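Local coordinates for protein YcaO (Methanopyrus kandleri, PDB 6CIB) that binds nucleotide and magnesium and probably catalyses the ATP-dependent conversion of peptide backbone amides to thioamides, at residues R26-K31 / E340-P345; R50-Q55 / E81-E86; A85-E90 / F133-G138. All blocks are in the same frame, centred on the assembly; numbering follows the deposited sequence.

Contact 1: residues R26-K31 / E340-P345; sequences RELERK and ENLDVP
The chain leaves helix 16-25 through a Schellman motif at Glu-27, which occupies the N-cap position of helix 28-31, and brings Leu-28 CA to 7.3 Å from Leu-342 CA, where the facing loop makes an inverse gamma turn centred on Asp-343. Arg-26 reaches across with its chain extended from CG to NE. Its guanidinium stands over that turn: Asp-343 O lies 3.5 Å above one face, near the rim, while NH2 comes within 3.4 Å of Asp-343 CB. The salt bridge is long, NH2 to Asp-343 OD2 at 3.7 Å, the two planes being 29° apart. An alanine in place of Arg-26 would lack the guanidinium and would probably leave the Asp-343 turn less well covered and without this ionic partner. Beneath, Leu-28 meets Val-344 tip to tip, CD2 to CG2 at 3.8 Å, and crosses Leu-342 obliquely. Lys-31 slides past Leu-342 in the opposite sense, its CB and CD both resting on Leu-342 CD2, and its NZ bonds back to Arg-26 O at 2.7 Å. Trp-22 and Val-80 also touch Leu-28 and Val-344. A short helix after a Schellman turn thus packs on the beta-hairpin loop between strands 332-336 and 346-351, beside the nucleotide site.

Contact 2: residues R50-Q55 / E81-E86; sequences RRRRSQ and ERAAAE. With MG (magnesium ion), chain H; ADP (adenosine-5'-diphosphate), chain G.
Strand 45-54, the middle strand of a three-stranded antiparallel sheet, is tied here to the C-terminal end of helix 68-85 by a charged network centred on one carboxylate oxygen. Arg-52 and Glu-86 reach toward each other tip to tip, with guanidinium and carboxylate planes turned 46° apart. Glu-86 OE2 sits at the guanidinium edge, close to its plane, and takes a fairly straight bond from Arg-52 NH2 (2.8 Å, 158° at the hydrogen); the bond from NH1 is weak. Seen from the glutamate, however, NH2 arrives steeply from above the carboxylate plane, 60° out of it. Ser-54 OG donates to the same OE2 at 2.9 Å, again from above that plane, and is itself bonded to Tyr-56 N. Three donors thus converge on one oxygen, which is likely to favour the ionised carboxylate.

One face of the Arg-52 guanidinium lies over the backbone joining Arg-82 to Ala-83, and NH2 passes 3.4 Å from Ala-83 CB. Arg-52 NE bonds to Val-32 O, further fixing the rotation of the group. Arg-82 folds away through bends at chi2 and chi3, and its NE stays 5.5 Å from Arg-52 NH1.

Farther back on the helix, Glu-81 belongs to the nucleotide and magnesium site. Its OE2 binds magnesium at 2.6 Å, with Leu-148 O and three waters as the other ligands, while OE1 accepts a very short 2.4 Å hydrogen bond from ADP O3'.

Contact 3: residues A85-E90 / F133-G138; sequences AEPREE and FHPWLG
Two irregular loops meet here, the one leaving helix 68-85 and the one carrying the cis peptide bond before Pro-135, and the bump between them is Pro-87. Its ring fits into a hollow walled by Phe-133, Pro-135 and Trp-136. On the Phe-133 side the proline presents its backbone carbon: CA makes a CH-pi contact, 3.8 Å from the ring centroid and 20° off the normal. Farther along the same face lies Arg-88 N, 3.6 Å from Phe-133 CZ, so the backbone of 87-88 runs flat across the ring. The tip of the proline fills the floor, Pro-87 CG coming to 3.2 Å from Pro-135 O. Beyond it Trp-136, whose CG is anti to the backbone N, sends its six-membered ring obliquely across Pro-87, CE3 to CG at 3.9 Å. The arginine's charged end turns elsewhere, its NH2 bonded to Leu-337 O and Ala-84 O. Phe-133 also turns its edge to Ala-85 O, which lies 3.3 Å from CD1. The backbones come together most closely at this carbonyl. His-134 N donates to Ala-85 O at 2.9 Å with a nearly straight N-H, yet approaches from above the carbonyl plane, 42° out of it.

The contacts gather round the C-terminal part of helix 68-85: contact 1 packs on its side, contact 2 includes its last turn and contact 3 starts where it ends. Contacts 1 and 2 have centres about 12 Å apart and are joined by a salt bridge from Glu-29 OE2 to Arg-50 NE, 2.8 Å long. Contacts 2 and 3, about 11 Å apart between centres, share Ala-85 and Glu-86, the side chain of the latter serving the sheet. Along the chain contact 1 encloses both. Contact 2 holds a ligand of the nucleotide and metal site, and the others lie beside it, the Val-344 side chain about 7 Å from ADP and that of Ala-85 about 9 Å from magnesium.

Contact 1: residues R26-K31 / E340-P345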
loop_
_atom_site.group_PDB
_atom_site.type_symbol
_atom_site.label_atom_id
_atom_site.label_comp_id
_atom_site.label_asym_id
_atom_site.label_seq_id
_atom_site.Cartn_x
_atom_site.Cartn_y
_atom_site.Cartn_z
ATOM N N ARG A 26 -20.771 -6.068 -13.277
ATOM C CA ARG A 26 -20.659 -7.187 -12.345
ATOM C C ARG A 26 -21.260 -6.899 -10.965
ATOM O O ARG A 26 -21.288 -7.785 -10.102
ATOM C CB ARG A 26 -19.194 -7.563 -12.176
ATOM C CG ARG A 26 -18.626 -8.439 -13.271
ATOM C CD ARG A 26 -17.169 -8.691 -12.957
ATOM N NE ARG A 26 -16.589 -9.787 -13.726
ATOM C CZ ARG A 26 -16.403 -11.021 -13.263
ATOM N NH1 ARG A 26 -16.762 -11.345 -12.021
ATOM N NH2 ARG A 26 -15.857 -11.937 -14.055
ATOM N N GLU A 27 -21.699 -5.655 -10.759
ATOM C CA GLU A 27 -22.370 -5.209 -9.530
ATOM C C GLU A 27 -21.521 -5.470 -8.277
ATOM O O GLU A 27 -22.044 -5.827 -7.206
ATOM C CB GLU A 27 -23.768 -5.837 -9.424
ATOM C CG GLU A 27 -24.686 -5.487 -10.592
ATOM C CD GLU A 27 -26.129 -5.942 -10.407
ATOM O OE1 GLU A 27 -26.531 -6.293 -9.280
ATOM O OE2 GLU A 27 -26.880 -5.932 -11.407
ATOM N N LEU A 28 -20.208 -5.275 -8.424
ATOM C CA LEU A 28 -19.235 -5.618 -7.378
ATOM C C LEU A 28 -19.464 -4.873 -6.069
ATOM O O LEU A 28 -19.363 -5.478 -4.995
ATOM C CB LEU A 28 -17.786 -5.423 -7.864
ATOM C CG LEU A 28 -17.308 -6.244 -9.068
ATOM C CD1 LEU A 28 -15.885 -5.836 -9.422
ATOM C CD2 LEU A 28 -17.389 -7.752 -8.840
ATOM N N GLU A 29 -19.797 -3.583 -6.161
ATOM C CA GLU A 29 -19.966 -2.744 -4.971
ATOM C C GLU A 29 -21.137 -3.202 -4.107
ATOM O O GLU A 29 -20.970 -3.392 -2.890
ATOM C CB GLU A 29 -20.041 -1.253 -5.338
ATOM C CG GLU A 29 -18.698 -0.735 -5.857
ATOM C CD GLU A 29 -18.533 0.771 -5.788
ATOM O OE1 GLU A 29 -18.930 1.458 -6.743
ATOM O OE2 GLU A 29 -17.958 1.271 -4.801
ATOM N N ARG A 30 -22.290 -3.428 -4.745
ATOM C CA ARG A 30 -23.458 -4.012 -4.074
ATOM C C ARG A 30 -23.119 -5.370 -3.449
ATOM O O ARG A 30 -23.435 -5.605 -2.279
ATOM C CB ARG A 30 -24.656 -4.142 -5.033
ATOM C CG ARG A 30 -25.952 -4.614 -4.361
ATOM C CD ARG A 30 -27.069 -4.967 -5.347
ATOM N NE ARG A 30 -26.696 -5.952 -6.378
ATOM C CZ ARG A 30 -26.573 -7.268 -6.193
ATOM N NH1 ARG A 30 -26.774 -7.820 -5.000
ATOM N NH2 ARG A 30 -26.231 -8.044 -7.212
ATOM N N LYS A 31 -22.455 -6.236 -4.218
ATOM C CA LYS A 31 -22.160 -7.610 -3.798
ATOM C C LYS A 31 -21.231 -7.681 -2.605
ATOM O O LYS A 31 -21.250 -8.659 -1.849
ATOM C CB LYS A 31 -21.582 -8.418 -4.959
ATOM C CG LYS A 31 -22.632 -8.921 -5.943
ATOM C CD LYS A 31 -21.984 -9.547 -7.166
ATOM C CE LYS A 31 -23.021 -10.053 -8.160
ATOM N NZ LYS A 31 -22.461 -10.157 -9.546
ATOM N N GLU A 340 -14.672 -16.985 -5.082
ATOM C CA GLU A 340 -15.280 -17.832 -6.118
ATOM C C GLU A 340 -16.403 -17.108 -6.874
ATOM O O GLU A 340 -16.406 -17.094 -8.104
ATOM C CB GLU A 340 -15.786 -19.154 -5.518
ATOM C CG GLU A 340 -14.697 -20.018 -4.885
ATOM C CD GLU A 340 -15.233 -21.212 -4.099
ATOM O OE1 GLU A 340 -16.380 -21.164 -3.593
ATOM O OE2 GLU A 340 -14.490 -22.209 -3.975
ATOM N N ASN A 341 -17.325 -16.491 -6.130
ATOM C CA ASN A 341 -18.473 -15.783 -6.712
ATOM C C ASN A 341 -18.064 -14.526 -7.496
ATOM O O ASN A 341 -18.388 -14.409 -8.686
ATOM C CB ASN A 341 -19.550 -15.480 -5.652
ATOM C CG ASN A 341 -19.010 -14.702 -4.461
ATOM O OD1 ASN A 341 -18.145 -15.180 -3.723
ATOM N ND2 ASN A 341 -19.530 -13.495 -4.263
ATOM N N LEU A 342 -17.345 -13.608 -6.845
ATOM C CA LEU A 342 -16.751 -12.458 -7.529
ATOM C C LEU A 342 -15.488 -12.931 -8.217
ATOM O O LEU A 342 -14.494 -13.230 -7.553
ATOM C CB LEU A 342 -16.369 -11.346 -6.543
ATOM C CG LEU A 342 -17.279 -10.766 -5.465
ATOM C CD1 LEU A 342 -16.482 -9.745 -4.679
ATOM C CD2 LEU A 342 -18.501 -10.109 -6.070
ATOM N N ASP A 343 -15.507 -13.002 -9.540
ATOM C CA ASP A 343 -14.307 -13.396 -10.273
ATOM C C ASP A 343 -13.320 -12.216 -10.381
ATOM O O ASP A 343 -13.059 -11.698 -11.470
ATOM C CB ASP A 343 -14.677 -13.992 -11.641
ATOM C CG ASP A 343 -13.531 -14.756 -12.277
ATOM O OD1 ASP A 343 -12.936 -15.631 -11.606
ATOM O OD2 ASP A 343 -13.228 -14.480 -13.457
ATOM N N VAL A 344 -12.811 -11.778 -9.227
ATOM C CA VAL A 344 -11.881 -10.645 -9.143
ATOM C C VAL A 344 -10.602 -11.132 -8.473
ATOM O O VAL A 344 -10.642 -11.548 -7.315
ATOM C CB VAL A 344 -12.447 -9.451 -8.331
ATOM C CG1 VAL A 344 -11.446 -8.303 -8.304
ATOM C CG2 VAL A 344 -13.786 -8.979 -8.884
ATOM N N PRO A 345 -9.470 -11.087 -9.200
ATOM C CA PRO A 345 -8.180 -11.451 -8.610
ATOM C C PRO A 345 -7.829 -10.583 -7.402
ATOM O O PRO A 345 -7.774 -9.354 -7.513
ATOM C CB PRO A 345 -7.186 -11.216 -9.757
ATOM C CG PRO A 345 -8.000 -11.368 -10.999
ATOM C CD PRO A 345 -9.362 -10.839 -10.652
#

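Contact 2: residues R50-Q55 / E81-E86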
loop_
_atom_site.group_PDB
_atom_site.type_symbol
_atom_site.label_atom_id
_atom_site.label_comp_id
_atom_site.label_asym_id
_atom_site.label_seq_id
_atom_site.Cartn_x
_atom_site.Cartn_y
_atom_site.Cartn_z
ATOM N N ARG A 50 -16.437 5.229 0.556
ATOM C CA ARG A 50 -17.436 4.172 0.606
ATOM C C ARG A 50 -17.744 3.775 2.048
ATOM O O ARG A 50 -16.828 3.598 2.860
ATOM C CB ARG A 50 -16.966 2.958 -0.204
ATOM C CG ARG A 50 -16.672 3.250 -1.685
ATOM C CD ARG A 50 -17.956 3.500 -2.481
ATOM N NE ARG A 50 -17.706 3.872 -3.878
ATOM C CZ ARG A 50 -17.488 5.115 -4.315
ATOM N NH1 ARG A 50 -17.492 6.140 -3.467
ATOM N NH2 ARG A 50 -17.259 5.335 -5.614
ATOM N N ARG A 51 -19.034 3.667 2.357
ATOM C CA ARG A 51 -19.494 3.035 3.584
ATOM C C ARG A 51 -19.892 1.601 3.225
ATOM O O ARG A 51 -20.736 1.380 2.347
ATOM C CB ARG A 51 -20.663 3.818 4.198
ATOM C CG ARG A 51 -21.105 3.325 5.574
ATOM C CD ARG A 51 -22.018 4.326 6.281
ATOM N NE ARG A 51 -23.299 4.525 5.601
ATOM C CZ ARG A 51 -24.404 3.809 5.817
ATOM N NH1 ARG A 51 -24.420 2.827 6.708
ATOM N NH2 ARG A 51 -25.513 4.078 5.135
ATOM N N ARG A 52 -19.249 0.648 3.894
ATOM C CA ARG A 52 -19.392 -0.785 3.616
ATOM C C ARG A 52 -19.877 -1.552 4.860
ATOM O O ARG A 52 -19.389 -1.308 5.962
ATOM C CB ARG A 52 -18.040 -1.351 3.157
ATOM C CG ARG A 52 -18.116 -2.726 2.520
ATOM C CD ARG A 52 -16.752 -3.370 2.317
ATOM N NE ARG A 52 -16.898 -4.822 2.425
ATOM C CZ ARG A 52 -16.342 -5.579 3.361
ATOM N NH1 ARG A 52 -15.542 -5.058 4.280
ATOM N NH2 ARG A 52 -16.575 -6.878 3.364
ATOM N N ARG A 53 -20.822 -2.478 4.666
ATOM C CA ARG A 53 -21.347 -3.332 5.741
ATOM C C ARG A 53 -20.935 -4.775 5.539
ATOM O O ARG A 53 -21.032 -5.285 4.423
ATOM C CB ARG A 53 -22.879 -3.318 5.749
ATOM C CG ARG A 53 -23.520 -2.104 6.372
ATOM C CD ARG A 53 -24.890 -2.485 6.925
ATOM N NE ARG A 53 -25.864 -1.397 6.829
ATOM C CZ ARG A 53 -25.845 -0.276 7.554
ATOM N NH1 ARG A 53 -24.888 -0.053 8.453
ATOM N NH2 ARG A 53 -26.791 0.638 7.372
ATOM N N SER A 54 -20.514 -5.436 6.619
ATOM C CA SER A 54 -20.297 -6.900 6.627
ATOM C C SER A 54 -20.660 -7.483 7.996
ATOM O O SER A 54 -21.054 -6.740 8.901
ATOM C CB SER A 54 -18.845 -7.243 6.262
ATOM O OG SER A 54 -17.955 -6.942 7.330
ATOM N N GLN A 55 -20.500 -8.794 8.160
ATOM C CA GLN A 55 -20.653 -9.428 9.483
ATOM C C GLN A 55 -19.690 -8.830 10.519
ATOM O O GLN A 55 -19.908 -8.978 11.717
ATOM C CB GLN A 55 -20.463 -10.947 9.404
ATOM C CG GLN A 55 -19.016 -11.373 9.236
ATOM C CD GLN A 55 -18.757 -12.819 9.588
ATOM O OE1 GLN A 55 -19.030 -13.716 8.796
ATOM N NE2 GLN A 55 -18.194 -13.050 10.765
ATOM N N GLU A 81 -11.173 -5.929 -2.191
ATOM C CA GLU A 81 -10.051 -6.550 -1.492
ATOM C C GLU A 81 -10.358 -6.801 -0.011
ATOM O O GLU A 81 -9.975 -7.840 0.522
ATOM C CB GLU A 81 -8.729 -5.772 -1.687
ATOM C CG GLU A 81 -8.596 -4.487 -0.891
ATOM C CD GLU A 81 -7.200 -3.899 -0.914
ATOM O OE1 GLU A 81 -6.660 -3.672 -2.009
ATOM O OE2 GLU A 81 -6.642 -3.632 0.175
ATOM N N ARG A 82 -11.058 -5.861 0.634
ATOM C CA ARG A 82 -11.424 -6.008 2.046
ATOM C C ARG A 82 -12.422 -7.146 2.278
ATOM O O ARG A 82 -12.296 -7.880 3.259
ATOM C CB ARG A 82 -11.921 -4.683 2.648
ATOM C CG ARG A 82 -10.846 -3.608 2.793
ATOM C CD ARG A 82 -9.749 -3.983 3.787
ATOM N NE ARG A 82 -10.221 -3.893 5.176
ATOM C CZ ARG A 82 -10.146 -2.799 5.932
ATOM N NH1 ARG A 82 -9.605 -1.687 5.450
ATOM N NH2 ARG A 82 -10.608 -2.819 7.173
ATOM N N ALA A 83 -13.385 -7.305 1.371
ATOM C CA ALA A 83 -14.323 -8.434 1.436
ATOM C C ALA A 83 -13.607 -9.770 1.215
ATOM O O ALA A 83 -13.881 -10.748 1.912
ATOM C CB ALA A 83 -15.453 -8.255 0.443
ATOM N N ALA A 84 -12.675 -9.792 0.261
ATOM C CA ALA A 84 -11.852 -10.971 -0.018
ATOM C C ALA A 84 -10.959 -11.378 1.156
ATOM O O ALA A 84 -10.724 -12.568 1.365
ATOM C CB ALA A 84 -11.011 -10.742 -1.263
ATOM N N ALA A 85 -10.481 -10.390 1.912
ATOM C CA ALA A 85 -9.577 -10.596 3.040
ATOM C C ALA A 85 -10.260 -11.122 4.300
ATOM O O ALA A 85 -9.577 -11.575 5.226
ATOM C CB ALA A 85 -8.835 -9.305 3.366
ATOM N N GLU A 86 -11.590 -11.034 4.351
ATOM C CA GLU A 86 -12.351 -11.566 5.478
ATOM C C GLU A 86 -12.123 -13.082 5.598
ATOM O O GLU A 86 -12.077 -13.779 4.569
ATOM C CB GLU A 86 -13.842 -11.202 5.366
ATOM C CG GLU A 86 -14.110 -9.740 5.705
ATOM C CD GLU A 86 -15.556 -9.285 5.511
ATOM O OE1 GLU A 86 -16.448 -10.087 5.155
ATOM O OE2 GLU A 86 -15.797 -8.087 5.738
HETATM MG MG MG H . -4.442 -2.615 -0.742
HETATM P PB ADP G . -3.487 1.581 -2.932
HETATM O O1B ADP G . -3.322 0.154 -3.412
HETATM O O2B ADP G . -2.188 2.282 -2.589
HETATM O O3B ADP G . -4.581 1.792 -1.913
HETATM P PA ADP G . -5.320 2.615 -4.931
HETATM O O1A ADP G . -4.985 3.089 -6.319
HETATM O O2A ADP G . -6.117 3.555 -4.067
HETATM O O3A ADP G . -3.884 2.365 -4.282
HETATM O "O5'" ADP G . -6.058 1.193 -5.059
HETATM C "C5'" ADP G . -6.963 0.607 -4.106
HETATM C "C4'" ADP G . -7.270 -0.843 -4.526
HETATM O "O4'" ADP G . -7.856 -0.860 -5.837
HETATM C "C3'" ADP G . -6.022 -1.724 -4.644
HETATM O "O3'" ADP G . -6.363 -3.095 -4.361
HETATM C "C2'" ADP G . -5.635 -1.598 -6.106
HETATM O "O2'" ADP G . -4.841 -2.690 -6.560
HETATM C "C1'" ADP G . -7.001 -1.527 -6.783
HETATM N N9 ADP G . -6.994 -0.750 -8.043
HETATM C C8 ADP G . -6.713 0.561 -8.152
HETATM N N7 ADP G . -6.791 0.966 -9.440
HETATM C C5 ADP G . -7.151 -0.090 -10.176
HETATM C C6 ADP G . -7.416 -0.334 -11.613
HETATM N N6 ADP G . -7.311 0.675 -12.510
HETATM N N1 ADP G . -7.759 -1.593 -11.981
HETATM C C2 ADP G . -7.866 -2.608 -11.089
HETATM N N3 ADP G . -7.644 -2.450 -9.764
HETATM C C4 ADP G . -7.290 -1.230 -9.256
HETATM O O HOH W 1 -2.947 -2.161 -2.324
HETATM O O HOH W 2 -5.408 -0.593 -0.491
HETATM O O HOH W 3 -3.526 -2.696 1.273
#

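Contact 3: residues A85-E90 / F133-G138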
loop_
_atom_site.group_PDB
_atom_site.type_symbol
_atom_site.label_atom_id
_atom_site.label_comp_id
_atom_site.label_asym_id
_atom_site.label_seq_id
_atom_site.Cartn_x
_atom_site.Cartn_y
_atom_site.Cartn_z
ATOM N N ALA A 85 -10.481 -10.390 1.912
ATOM C CA ALA A 85 -9.577 -10.596 3.040
ATOM C C ALA A 85 -10.260 -11.122 4.300
ATOM O O ALA A 85 -9.577 -11.575 5.226
ATOM C CB ALA A 85 -8.835 -9.305 3.366
ATOM N N GLU A 86 -11.590 -11.034 4.351
ATOM C CA GLU A 86 -12.351 -11.566 5.478
ATOM C C GLU A 86 -12.123 -13.082 5.598
ATOM O O GLU A 86 -12.077 -13.779 4.569
ATOM C CB GLU A 86 -13.842 -11.202 5.366
ATOM C CG GLU A 86 -14.110 -9.740 5.705
ATOM C CD GLU A 86 -15.556 -9.285 5.511
ATOM O OE1 GLU A 86 -16.448 -10.087 5.155
ATOM O OE2 GLU A 86 -15.797 -8.087 5.738
ATOM N N PRO A 87 -11.932 -13.588 6.840
ATOM C CA PRO A 87 -11.635 -15.005 7.085
ATOM C C PRO A 87 -12.552 -15.949 6.325
ATOM O O PRO A 87 -13.770 -15.755 6.302
ATOM C CB PRO A 87 -11.841 -15.152 8.589
ATOM C CG PRO A 87 -11.469 -13.822 9.123
ATOM C CD PRO A 87 -11.937 -12.818 8.101
ATOM N N ARG A 88 -11.950 -16.947 5.687
ATOM C CA ARG A 88 -12.690 -17.873 4.862
ATOM C C ARG A 88 -12.247 -19.283 5.212
ATOM O O ARG A 88 -11.100 -19.677 4.944
ATOM C CB ARG A 88 -12.467 -17.561 3.383
ATOM C CG ARG A 88 -13.747 -17.346 2.599
ATOM C CD ARG A 88 -13.452 -17.187 1.118
ATOM N NE ARG A 88 -12.619 -16.016 0.858
ATOM C CZ ARG A 88 -11.768 -15.894 -0.156
ATOM N NH1 ARG A 88 -11.608 -16.874 -1.034
ATOM N NH2 ARG A 88 -11.065 -14.778 -0.289
ATOM N N GLU A 89 -13.164 -20.025 5.836
ATOM C CA GLU A 89 -12.915 -21.394 6.302
ATOM C C GLU A 89 -12.625 -22.348 5.138
ATOM O O GLU A 89 -11.882 -23.315 5.300
ATOM C CB GLU A 89 -14.098 -21.877 7.153
ATOM C CG GLU A 89 -13.831 -23.086 8.039
ATOM C CD GLU A 89 -12.752 -22.883 9.097
ATOM O OE1 GLU A 89 -12.657 -21.805 9.725
ATOM O OE2 GLU A 89 -11.995 -23.840 9.318
ATOM N N GLU A 90 -13.199 -22.033 3.975
ATOM C CA GLU A 90 -12.949 -22.706 2.693
ATOM C C GLU A 90 -11.475 -23.020 2.424
ATOM O O GLU A 90 -11.147 -24.122 1.971
ATOM C CB GLU A 90 -13.468 -21.838 1.539
ATOM C CG GLU A 90 -14.979 -21.727 1.424
ATOM C CD GLU A 90 -15.593 -22.879 0.644
ATOM O OE1 GLU A 90 -15.920 -22.682 -0.549
ATOM O OE2 GLU A 90 -15.741 -23.983 1.217
ATOM N N PHE A 133 -5.582 -13.099 6.567
ATOM C CA PHE A 133 -6.915 -12.538 6.704
ATOM C C PHE A 133 -6.946 -11.265 7.533
ATOM O O PHE A 133 -5.984 -10.946 8.243
ATOM C CB PHE A 133 -7.881 -13.581 7.298
ATOM C CG PHE A 133 -8.055 -14.819 6.450
ATOM C CD1 PHE A 133 -8.546 -14.737 5.140
ATOM C CD2 PHE A 133 -7.748 -16.077 6.972
ATOM C CE1 PHE A 133 -8.713 -15.880 4.365
ATOM C CE2 PHE A 133 -7.921 -17.222 6.208
ATOM C CZ PHE A 133 -8.405 -17.124 4.903
ATOM N N HIS A 134 -8.060 -10.542 7.414
ATOM C CA HIS A 134 -8.369 -9.380 8.239
ATOM C C HIS A 134 -9.888 -9.189 8.269
ATOM O O HIS A 134 -10.500 -9.093 7.208
ATOM C CB HIS A 134 -7.691 -8.112 7.709
ATOM C CG HIS A 134 -7.905 -6.917 8.578
ATOM N ND1 HIS A 134 -7.337 -6.800 9.830
ATOM C CD2 HIS A 134 -8.644 -5.796 8.392
ATOM C CE1 HIS A 134 -7.710 -5.653 10.372
ATOM N NE2 HIS A 134 -8.503 -5.027 9.520
ATOM N N PRO A 135 -10.499 -9.138 9.477
ATOM C CA PRO A 135 -9.839 -9.250 10.787
ATOM C C PRO A 135 -9.684 -10.691 11.276
ATOM O O PRO A 135 -10.587 -11.513 11.086
ATOM C CB PRO A 135 -10.775 -8.467 11.719
ATOM C CG PRO A 135 -12.121 -8.522 11.065
ATOM C CD PRO A 135 -11.956 -8.928 9.620
ATOM N N TRP A 136 -8.535 -10.984 11.883
ATOM C CA TRP A 136 -8.305 -12.248 12.566
ATOM C C TRP A 136 -7.828 -11.931 13.984
ATOM O O TRP A 136 -6.831 -11.215 14.171
ATOM C CB TRP A 136 -7.288 -13.101 11.808
ATOM C CG TRP A 136 -7.154 -14.478 12.359
ATOM C CD1 TRP A 136 -6.430 -14.858 13.459
ATOM C CD2 TRP A 136 -7.774 -15.663 11.856
ATOM N NE1 TRP A 136 -6.556 -16.210 13.664
ATOM C CE2 TRP A 136 -7.376 -16.730 12.697
ATOM C CE3 TRP A 136 -8.625 -15.934 10.772
ATOM C CZ2 TRP A 136 -7.801 -18.050 12.489
ATOM C CZ3 TRP A 136 -9.042 -17.245 10.560
ATOM C CH2 TRP A 136 -8.631 -18.286 11.416
ATOM N N LEU A 137 -8.540 -12.464 14.977
ATOM C CA LEU A 137 -8.367 -12.015 16.370
ATOM C C LEU A 137 -7.623 -12.943 17.336
ATOM O O LEU A 137 -7.211 -12.500 18.414
ATOM C CB LEU A 137 -9.713 -11.584 16.970
ATOM C CG LEU A 137 -10.259 -10.222 16.536
ATOM C CD1 LEU A 137 -11.711 -10.095 16.967
ATOM C CD2 LEU A 137 -9.423 -9.079 17.106
ATOM N N GLY A 138 -7.453 -14.209 16.960
ATOM C CA GLY A 138 -6.843 -15.216 17.846
ATOM C C GLY A 138 -5.432 -14.988 18.392
ATOM O O GLY A 138 -5.154 -15.328 19.544
#